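Local coordinates for possible adhesin (Caldicellulosiruptor kronotskyensis, PDB 4WA0), which probably mediates attachment of this extreme thermophile to cellulose, as a tapirin, through a C-terminal beta-helix domain that also binds a magnesium ion, at residues I77-S82 with I100-E105; I51-M56 with D220-R225. One frame throughout, in Å; residues are numbered along the deposited sequence. Where two conformers were deposited one is given.

How the contacts relate
Both contacts belong to one stretch of the beta-helix and to what lies against its outer wall. After the opening coils the chain reaches 51-56, then 77-82 and 100-105 as equivalent positions on later coils. Contact 1 joins the last two, closing one turn of the solenoid. Contact 2 is closed much later, when the chain has run on through further coils and returns as helix 217-224, so that contact 1 nests inside its loop. The two adjoin, about 8 Å between centres, because strands 50-52 and 76-79 are neighbours: contact 1 ties coil to coil, contact 2 ties helix to wall.

Contact 1: residues I77-S82 with I100-E105; sequences IYVEKS and IYVGQE
Tyr78 and Tyr101 occupy the same position on successive coils and lie side by side, pointing the same way. In both, CG is anti to the backbone N (chi1 175° and 165°), but the rings are turned differently about the next bond. Their planes therefore meet at 40°, with CD2 of Tyr101 over a face of the Tyr78 ring, 3.7 Å from CE2 of Tyr78. On the other face of the strands, Ile77 and Ile100 also run alongside each other, CB of Ile77 lying 4.0 Å from CG1 of Ile100, and Val79 is paired with Val102. Such like-on-like ladders are a hallmark of parallel beta-helices.

The ladder is held in register by backbone hydrogen bonds, such as Tyr101 N to Ile77 O at 2.9 Å, with Val79 N and Gly103 N continuing the series. At the corner after the strands the geometry changes: Gln104 N reaches Lys81 O from well above the carbonyl plane. The Gln104 side chain extends beside that of Lys81, its amide NE2 3.8 Å from CB of Lys81. Ser82 OG, set beside its own backbone N, accepts a bond from Glu105 N at 3.1 Å. Two waters donate to Glu80 O; one also donates to Gln104 OE1, the other, over a longer distance, to Tyr101 OH.

The hydroxyl of Tyr101 is also hydrogen-bonded to Asp122, and Glu105 bonds to Gln107 and Asn124, on the chain that follows. Strand 50-52 flanks strand 76-79 and strand 119-121 flanks 99-102, so the pair sits in the middle of a long parallel wall, with Ile77 packed against strand 93-97 and both tyrosines touching Ile219 of helix 217-224.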
loop_
_atom_site.group_PDB
_atom_site.type_symbol
_atom_site.label_atom_id
_atom_site.label_comp_id
_atom_site.label_asym_id
_atom_site.label_seq_id
_atom_site.Cartn_x
_atom_site.Cartn_y
_atom_site.Cartn_z
ATOM N N ILE A 77 0.894 -6.275 4.235
ATOM C CA ILE A 77 -0.080 -5.794 3.245
ATOM C C ILE A 77 -1.431 -6.397 3.738
ATOM O O ILE A 77 -1.587 -7.642 3.771
ATOM C CB ILE A 77 0.258 -6.272 1.811
ATOM C CG1 ILE A 77 1.616 -5.684 1.341
ATOM C CG2 ILE A 77 -0.838 -5.853 0.830
ATOM C CD1 ILE A 77 2.001 -5.992 -0.045
ATOM N N TYR A 78 -2.399 -5.539 3.970
ATOM C CA TYR A 78 -3.712 -5.973 4.364
ATOM C C TYR A 78 -4.702 -5.495 3.376
ATOM O O TYR A 78 -4.762 -4.329 3.114
ATOM C CB TYR A 78 -4.032 -5.483 5.765
ATOM C CG TYR A 78 -5.444 -5.771 6.256
ATOM C CD1 TYR A 78 -6.522 -5.070 5.786
ATOM C CD2 TYR A 78 -5.677 -6.693 7.265
ATOM C CE1 TYR A 78 -7.831 -5.277 6.281
ATOM C CE2 TYR A 78 -6.977 -6.944 7.723
ATOM C CZ TYR A 78 -8.036 -6.254 7.200
ATOM O OH TYR A 78 -9.330 -6.385 7.637
ATOM N N VAL A 79 -5.491 -6.406 2.836
ATOM C CA VAL A 79 -6.563 -6.041 1.881
ATOM C C VAL A 79 -7.848 -6.668 2.372
ATOM O O VAL A 79 -7.990 -7.899 2.399
ATOM C CB VAL A 79 -6.235 -6.517 0.474
ATOM C CG1 VAL A 79 -7.312 -6.081 -0.534
ATOM C CG2 VAL A 79 -4.868 -5.976 0.026
ATOM N N GLU A 80 -8.821 -5.841 2.752
ATOM C CA GLU A 80 -10.084 -6.399 3.250
ATOM C C GLU A 80 -10.880 -7.183 2.181
ATOM O O GLU A 80 -11.505 -8.230 2.482
ATOM C CB GLU A 80 -10.917 -5.252 3.861
ATOM C CG GLU A 80 -12.261 -5.700 4.436
ATOM C CD GLU A 80 -13.232 -4.554 4.731
ATOM O OE1 GLU A 80 -12.973 -3.775 5.644
ATOM O OE2 GLU A 80 -14.317 -4.467 4.078
ATOM N N LYS A 81 -10.899 -6.675 0.946
ATOM C CA LYS A 81 -11.623 -7.318 -0.179
ATOM C C LYS A 81 -10.637 -7.975 -1.126
ATOM O O LYS A 81 -9.840 -8.778 -0.619
ATOM C CB LYS A 81 -12.640 -6.341 -0.799
ATOM C CG LYS A 81 -13.583 -5.764 0.254
ATOM C CD LYS A 81 -14.577 -4.803 -0.360
ATOM C CE LYS A 81 -15.472 -4.252 0.764
ATOM N NZ LYS A 81 -16.431 -3.322 0.130
ATOM N N SER A 82 -10.739 -7.749 -2.433
ATOM C CA SER A 82 -9.861 -8.343 -3.380
ATOM C C SER A 82 -8.643 -7.456 -3.678
ATOM O O SER A 82 -8.698 -6.190 -3.510
ATOM C CB SER A 82 -10.633 -8.552 -4.659
ATOM O OG SER A 82 -11.574 -9.592 -4.388
ATOM N N ILE A 100 1.148 -11.022 3.776
ATOM C CA ILE A 100 0.019 -10.454 2.994
ATOM C C ILE A 100 -1.254 -11.178 3.416
ATOM O O ILE A 100 -1.240 -12.421 3.527
ATOM C CB ILE A 100 0.264 -10.506 1.469
ATOM C CG1 ILE A 100 -0.916 -9.910 0.681
ATOM C CG2 ILE A 100 0.598 -11.923 0.923
ATOM C CD1 ILE A 100 -0.614 -9.523 -0.717
ATOM N N TYR A 101 -2.331 -10.425 3.671
ATOM C CA TYR A 101 -3.615 -10.990 3.910
ATOM C C TYR A 101 -4.571 -10.395 2.905
ATOM O O TYR A 101 -4.587 -9.167 2.758
ATOM C CB TYR A 101 -4.074 -10.608 5.319
ATOM C CG TYR A 101 -5.536 -10.840 5.547
ATOM C CD1 TYR A 101 -6.035 -12.189 5.660
ATOM C CD2 TYR A 101 -6.473 -9.810 5.492
ATOM C CE1 TYR A 101 -7.400 -12.420 5.772
ATOM C CE2 TYR A 101 -7.846 -10.055 5.665
ATOM C CZ TYR A 101 -8.302 -11.344 5.778
ATOM O OH TYR A 101 -9.670 -11.571 5.928
ATOM N N VAL A 102 -5.384 -11.229 2.257
ATOM C CA VAL A 102 -6.443 -10.797 1.354
ATOM C C VAL A 102 -7.712 -11.513 1.773
ATOM O O VAL A 102 -7.786 -12.756 1.762
ATOM C CB VAL A 102 -6.089 -11.068 -0.095
ATOM C CG1 VAL A 102 -7.136 -10.609 -1.057
ATOM C CG2 VAL A 102 -4.807 -10.348 -0.520
ATOM N N GLY A 103 -8.757 -10.718 2.042
ATOM C CA GLY A 103 -10.026 -11.255 2.533
ATOM C C GLY A 103 -10.852 -11.906 1.459
ATOM O O GLY A 103 -11.576 -12.854 1.751
ATOM N N GLN A 104 -10.807 -11.394 0.238
ATOM C CA GLN A 104 -11.486 -12.001 -0.915
ATOM C C GLN A 104 -10.389 -12.500 -1.911
ATOM O O GLN A 104 -9.475 -13.164 -1.495
ATOM C CB GLN A 104 -12.513 -11.040 -1.479
ATOM C CG GLN A 104 -13.594 -10.699 -0.446
ATOM C CD GLN A 104 -14.612 -9.605 -0.857
ATOM O OE1 GLN A 104 -15.369 -9.112 -0.033
ATOM N NE2 GLN A 104 -14.650 -9.273 -2.091
ATOM N N GLU A 105 -10.546 -12.256 -3.178
ATOM C CA GLU A 105 -9.729 -12.897 -4.181
ATOM C C GLU A 105 -8.439 -12.124 -4.432
ATOM O O GLU A 105 -8.427 -10.860 -4.285
ATOM C CB GLU A 105 -10.509 -12.945 -5.437
ATOM C CG GLU A 105 -11.586 -14.022 -5.367
ATOM C CD GLU A 105 -11.758 -14.602 -6.727
ATOM O OE1 GLU A 105 -11.598 -13.823 -7.702
ATOM O OE2 GLU A 105 -12.020 -15.806 -6.854
HETATM O O HOH W 1 -11.898 -9.372 4.970
HETATM O O HOH W 2 -14.153 -9.069 2.512
#

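Contact 2: residues I51-M56 with D220-R225; sequences ISKGEM and DEIRNR
Ile51 and Ile222 reach toward each other tip to tip, one from a strand of the beta-helix and the other from a helix lying against it. Their CG2 methyls meet at 3.9 Å. The first torsion (chi1 -58° in Ile51, -69° in Ile222) sets CG1 beside the backbone N in both, and CG2 is the branch anti to it; the short branches rather than the CD1 ends come together.

Beside this apolar touch stands a polar one. Lys53, just past the strand, has a bend at chi2 (-147°) and then runs out in extended form to the end of the helix. Its NZ donates to Ile222 O at 2.9 Å, nearly in line with the carbonyl. Next to it, CE of Lys53 passes 4.1 Å from CG2 of Ile222. A cation among carbonyls at a helix C-terminus is probably steadied by the negative end of the helix dipole.

Within the helical segment, Arg223 NH1 makes a salt bridge to Asp220 OD1 at 2.7 Å, the carboxylate oxygen lying in the guanidinium plane. In the conformer given for Glu221, OE2 likewise lies in the guanidinium plane of Arg225 and takes a salt bridge from NE.

Ile51 also packs on Tyr32 and Tyr78 of the flanking strands 30-33 and 76-79. Since Ile222 and Arg223 touch Tyr78 too, helix 217-224 rests across adjacent coils, and Arg225 bonds onward to Ser357 near the C terminus.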
loop_
_atom_site.group_PDB
_atom_site.type_symbol
_atom_site.label_atom_id
_atom_site.label_comp_id
_atom_site.label_asym_id
_atom_site.label_seq_id
_atom_site.Cartn_x
_atom_site.Cartn_y
_atom_site.Cartn_z
ATOM N N ILE A 51 -2.151 -0.828 3.960
ATOM C CA ILE A 51 -3.471 -1.280 4.422
ATOM C C ILE A 51 -4.588 -0.691 3.623
ATOM O O ILE A 51 -4.677 0.543 3.574
ATOM C CB ILE A 51 -3.659 -0.957 5.918
ATOM C CG1 ILE A 51 -2.545 -1.625 6.689
ATOM C CG2 ILE A 51 -5.058 -1.334 6.461
ATOM C CD1 ILE A 51 -2.344 -1.109 8.071
ATOM N N SER A 52 -5.435 -1.579 3.090
ATOM C CA SER A 52 -6.695 -1.171 2.507
ATOM C C SER A 52 -7.888 -1.873 3.138
ATOM O O SER A 52 -7.927 -3.093 3.160
ATOM C CB SER A 52 -6.749 -1.423 1.036
ATOM O OG SER A 52 -8.035 -1.050 0.502
ATOM N N LYS A 53 -8.821 -1.099 3.658
ATOM C CA LYS A 53 -10.118 -1.646 4.182
ATOM C C LYS A 53 -11.179 -1.759 3.114
ATOM O O LYS A 53 -12.342 -1.808 3.369
ATOM C CB LYS A 53 -10.583 -0.864 5.381
ATOM C CG LYS A 53 -9.599 -0.966 6.550
ATOM C CD LYS A 53 -10.321 -0.940 7.910
ATOM C CE LYS A 53 -9.470 -1.471 9.061
ATOM N NZ LYS A 53 -10.130 -1.155 10.352
ATOM N N GLY A 54 -10.761 -1.960 1.902
ATOM C CA GLY A 54 -11.614 -2.115 0.730
ATOM C C GLY A 54 -10.885 -2.942 -0.298
ATOM O O GLY A 54 -10.157 -3.881 0.096
ATOM N N GLU A 55 -11.122 -2.666 -1.571
ATOM C CA GLU A 55 -10.501 -3.312 -2.676
ATOM C C GLU A 55 -9.105 -2.669 -2.837
ATOM O O GLU A 55 -8.996 -1.479 -2.593
ATOM C CB GLU A 55 -11.267 -2.974 -3.933
ATOM C CG GLU A 55 -12.707 -3.458 -3.969
ATOM C CD GLU A 55 -12.881 -4.943 -4.038
ATOM O OE1 GLU A 55 -11.910 -5.702 -4.219
ATOM O OE2 GLU A 55 -14.061 -5.361 -3.985
HETATM N N MSE A 56 -8.078 -3.427 -3.225
HETATM C CA MSE A 56 -6.789 -2.843 -3.636
HETATM C C MSE A 56 -6.623 -3.169 -5.054
HETATM O O MSE A 56 -6.805 -4.315 -5.480
HETATM C CB MSE A 56 -5.603 -3.411 -2.878
HETATM C CG MSE A 56 -4.251 -2.785 -3.247
HETATM SE SE MSE A 56 -2.883 -3.311 -1.924
HETATM C CE MSE A 56 -3.357 -2.612 -0.219
ATOM N N ASP A 220 -6.408 -9.462 12.697
ATOM C CA ASP A 220 -7.604 -9.152 13.415
ATOM C C ASP A 220 -7.510 -7.795 14.135
ATOM O O ASP A 220 -8.528 -7.121 14.249
ATOM C CB ASP A 220 -8.021 -10.290 14.392
ATOM C CG ASP A 220 -9.560 -10.250 14.737
ATOM O OD1 ASP A 220 -10.443 -10.106 13.808
ATOM O OD2 ASP A 220 -9.891 -10.338 15.958
ATOM N N GLU A 221 -6.308 -7.383 14.522
ATOM C CA GLU A 221 -6.158 -6.059 15.122
ATOM C C GLU A 221 -6.542 -4.992 14.109
ATOM O O GLU A 221 -7.328 -4.069 14.397
ATOM C CB GLU A 221 -4.723 -5.817 15.602
ATOM C CG GLU A 221 -4.665 -4.969 16.837
ATOM C CD GLU A 221 -3.778 -3.771 16.702
ATOM O OE1 GLU A 221 -2.534 -3.935 16.801
ATOM O OE2 GLU A 221 -4.346 -2.669 16.535
ATOM N N ILE A 222 -5.987 -5.129 12.895
ATOM C CA ILE A 222 -6.275 -4.189 11.837
ATOM C C ILE A 222 -7.749 -4.237 11.507
ATOM O O ILE A 222 -8.395 -3.208 11.427
ATOM C CB ILE A 222 -5.483 -4.496 10.562
ATOM C CG1 ILE A 222 -4.001 -4.225 10.752
ATOM C CG2 ILE A 222 -6.059 -3.701 9.378
ATOM C CD1 ILE A 222 -3.169 -4.944 9.670
ATOM N N ARG A 223 -8.320 -5.425 11.389
ATOM C CA ARG A 223 -9.746 -5.527 11.076
ATOM C C ARG A 223 -10.620 -4.835 12.138
ATOM O O ARG A 223 -11.635 -4.205 11.815
ATOM C CB ARG A 223 -10.138 -6.986 11.057
ATOM C CG ARG A 223 -11.581 -7.213 10.606
ATOM C CD ARG A 223 -11.888 -8.713 10.711
ATOM N NE ARG A 223 -11.145 -9.527 9.751
ATOM C CZ ARG A 223 -10.238 -10.481 10.010
ATOM N NH1 ARG A 223 -9.854 -10.787 11.258
ATOM N NH2 ARG A 223 -9.664 -11.119 8.989
ATOM N N ASN A 224 -10.262 -4.956 13.406
ATOM C CA ASN A 224 -11.181 -4.439 14.436
ATOM C C ASN A 224 -10.894 -3.032 14.925
ATOM O O ASN A 224 -11.711 -2.464 15.676
ATOM C CB ASN A 224 -11.251 -5.389 15.635
ATOM C CG ASN A 224 -11.947 -6.697 15.288
ATOM O OD1 ASN A 224 -13.000 -6.721 14.653
ATOM N ND2 ASN A 224 -11.341 -7.780 15.669
ATOM N N ARG A 225 -9.751 -2.471 14.525
ATOM C CA ARG A 225 -9.403 -1.089 14.891
ATOM C C ARG A 225 -10.157 -0.093 14.021
ATOM O O ARG A 225 -10.184 -0.216 12.787
ATOM C CB ARG A 225 -7.904 -0.855 14.780
ATOM C CG ARG A 225 -7.456 0.538 15.224
ATOM C CD ARG A 225 -5.958 0.566 15.440
ATOM N NE ARG A 225 -5.556 -0.174 16.646
ATOM C CZ ARG A 225 -5.583 0.319 17.889
ATOM N NH1 ARG A 225 -5.191 -0.437 18.918
ATOM N NH2 ARG A 225 -5.997 1.565 18.116
#